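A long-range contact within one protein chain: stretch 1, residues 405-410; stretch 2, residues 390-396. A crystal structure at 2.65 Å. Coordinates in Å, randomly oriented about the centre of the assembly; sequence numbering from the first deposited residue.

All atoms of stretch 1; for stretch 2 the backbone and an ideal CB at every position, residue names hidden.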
# COMPACT_ATOMS: atom_id res chain seq x y z
N LYS A 405 17.39 31.16 3.05
CA LYS A 405 18.32 30.80 1.98
C LYS A 405 17.63 30.09 0.78
O LYS A 405 18.20 30.02 -0.31
CB LYS A 405 19.44 29.88 2.53
CG LYS A 405 20.34 30.48 3.62
CD LYS A 405 21.41 29.46 3.98
CE LYS A 405 21.93 29.49 5.40
NZ LYS A 405 22.68 28.24 5.75
N ILE A 406 16.44 29.54 0.99
CA ILE A 406 15.71 28.74 0.00
C ILE A 406 15.06 29.59 -1.11
O ILE A 406 14.73 30.76 -0.91
CB ILE A 406 14.64 27.85 0.69
CG1 ILE A 406 13.45 28.66 1.26
CG2 ILE A 406 15.27 26.92 1.74
CD1 ILE A 406 12.15 27.90 1.36
N SER A 407 14.86 28.95 -2.27
CA SER A 407 14.11 29.56 -3.39
C SER A 407 12.77 28.86 -3.45
O SER A 407 12.68 27.71 -3.03
CB SER A 407 14.86 29.46 -4.71
OG SER A 407 15.23 28.13 -4.99
N ILE A 408 11.71 29.59 -3.85
CA ILE A 408 10.38 28.98 -3.87
C ILE A 408 9.73 29.09 -5.27
O ILE A 408 9.17 30.14 -5.60
CB ILE A 408 9.45 29.59 -2.75
CG1 ILE A 408 10.17 29.66 -1.37
CG2 ILE A 408 8.13 28.81 -2.65
CD1 ILE A 408 9.55 30.49 -0.45
N PRO A 409 9.78 27.99 -6.07
CA PRO A 409 9.11 28.00 -7.39
C PRO A 409 7.64 28.39 -7.28
O PRO A 409 6.93 27.90 -6.41
CB PRO A 409 9.30 26.56 -7.87
CG PRO A 409 10.59 26.11 -7.20
CD PRO A 409 10.41 26.68 -5.82
N GLY A 410 7.22 29.32 -8.13
CA GLY A 410 5.86 29.86 -8.15
C GLY A 410 5.69 31.09 -7.26
O GLY A 410 4.62 31.69 -7.25
N UNK A 390 8.49 16.30 -2.27
CA UNK A 390 9.83 15.74 -2.50
C UNK A 390 10.85 16.84 -2.75
O UNK A 390 11.95 16.77 -2.20
CB UNK A 390 9.81 14.77 -3.68
N UNK A 391 10.48 17.88 -3.52
CA UNK A 391 11.37 19.03 -3.80
C UNK A 391 11.63 19.89 -2.55
O UNK A 391 12.80 20.18 -2.24
CB UNK A 391 10.76 19.90 -4.90
N UNK A 392 10.56 20.33 -1.84
CA UNK A 392 10.70 21.18 -0.66
C UNK A 392 11.46 20.45 0.48
O UNK A 392 12.22 21.11 1.17
CB UNK A 392 9.32 21.62 -0.18
N UNK A 393 11.30 19.12 0.65
CA UNK A 393 12.05 18.40 1.69
C UNK A 393 13.55 18.47 1.39
O UNK A 393 14.34 18.77 2.28
CB UNK A 393 11.59 16.94 1.78
N UNK A 394 13.92 18.27 0.12
CA UNK A 394 15.30 18.32 -0.34
C UNK A 394 15.93 19.69 -0.26
O UNK A 394 17.09 19.81 0.17
CB UNK A 394 15.38 17.82 -1.78
N UNK A 395 15.18 20.74 -0.69
CA UNK A 395 15.64 22.14 -0.64
C UNK A 395 15.90 22.56 0.80
O UNK A 395 16.95 23.13 1.08
CB UNK A 395 14.61 23.07 -1.28
N UNK A 396 14.95 22.26 1.70
CA UNK A 396 15.09 22.59 3.13
C UNK A 396 16.32 21.89 3.73
O UNK A 396 17.11 22.54 4.40
CB UNK A 396 13.83 22.19 3.90

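Stretch 2 is helical throughout, with ordinary angles that disfavour proline and call for nothing unusual, so the choice at each position rests largely on what stretch 1, an extended loop, presents to it.

Position 390 has nothing of stretch 1 within 5.5 Å of its ideal CB. This contact sets no demand there, and the deposited Phe390 makes no contact with stretch 1.

At position 391 CA-to-CB points toward stretch 1, but the CB itself touches nothing. A short side chain would leave the gap in front of Pro409 and the carbonyl of Ser407 unfilled; an aromatic one or Met could cross it, while Leu might touch Pro409 but not reach Ser407. The residue is Trp391, with chi1 in t. Pro409 CG lies over the face of its six-membered ring, 4.2 Å from the centroid and 17° off the normal, a CH-pi contact, while Pro409 CD comes within 3.6 Å of Trp391 CZ3. At the ring edge, Ser407 O sits 3.3 Å from Trp391 CH2, so one flat side chain meets both a proline ring and a carbonyl.

Position 392 points sideways, with Ile406 CD1 and the Ile408 CG2 methyl some distance off. A flexible apolar chain able to bend toward them fits best; Met or Leu would be reasonable. Met392, deposited as selenomethionine, brings its end nearer: SE is 4.0 Å from Ile406 CD1, and CE is 4.2 Å from Ile408 CG2.

Positions 393 and 394 are out of reach of stretch 1, which leaves their choice open. They hold Ala393 and Gly394, neither in contact with it.

Position 395 points toward stretch 1, its ideal CB 4.9 Å from Ile406 CG2. Beyond lie the backbone NH of Ser407, a donor, and the Ser407 hydroxyl. An acceptor on a chain of some length is the natural answer: Glu or Gln, Asp being too short. Glu395 extends with chi1 in t and turns at chi2 (p), so that OE2 accepts a hydrogen bond from Ser407 N at 3.0 Å and a nearly straight 168°. A water also donates to Glu395 OE2 at 2.7 Å and hydrogen-bonds Ser407 OG at 3.0 Å, bridging the two side chains.

Position 396 points sideways, its ideal CB 5.4 Å from Ile406 CG2. With only that methyl group nearby, a branched or long apolar residue, Leu, Ile or Met, would suit. Leu396 closes the distance, CD2 coming to 4.2 Å from Ile406 CG2.

Stretch 2 390-396: FWMAGEL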
# COMPACT_ATOMS: atom_id res chain seq x y z
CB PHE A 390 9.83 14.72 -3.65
CG PHE A 390 9.15 13.42 -3.30
CD1 PHE A 390 7.78 13.27 -3.48
CD2 PHE A 390 9.87 12.35 -2.80
CE1 PHE A 390 7.13 12.08 -3.12
CE2 PHE A 390 9.23 11.14 -2.47
CZ PHE A 390 7.86 11.03 -2.61
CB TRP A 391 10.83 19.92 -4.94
CG TRP A 391 11.88 20.87 -5.42
CD1 TRP A 391 12.88 20.61 -6.32
CD2 TRP A 391 12.15 22.19 -4.91
NE1 TRP A 391 13.73 21.69 -6.42
CE2 TRP A 391 13.29 22.68 -5.58
CE3 TRP A 391 11.51 23.01 -3.95
CZ2 TRP A 391 13.80 23.97 -5.34
CZ3 TRP A 391 12.03 24.27 -3.71
CH2 TRP A 391 13.15 24.75 -4.41
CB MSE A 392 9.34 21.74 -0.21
CG MSE A 392 9.46 22.79 0.93
SE MSE A 392 10.61 24.34 0.54
CE MSE A 392 9.38 25.47 -0.47
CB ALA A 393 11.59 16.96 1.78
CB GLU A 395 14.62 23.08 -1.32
CG GLU A 395 14.98 24.57 -1.28
CD GLU A 395 16.05 25.05 -2.24
OE1 GLU A 395 16.69 24.19 -2.89
OE2 GLU A 395 16.26 26.28 -2.33
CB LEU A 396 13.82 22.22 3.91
CG LEU A 396 12.65 23.22 3.80
CD1 LEU A 396 11.39 22.63 4.40
CD2 LEU A 396 13.00 24.60 4.42
O HOH W 1 17.97 27.63 -3.96
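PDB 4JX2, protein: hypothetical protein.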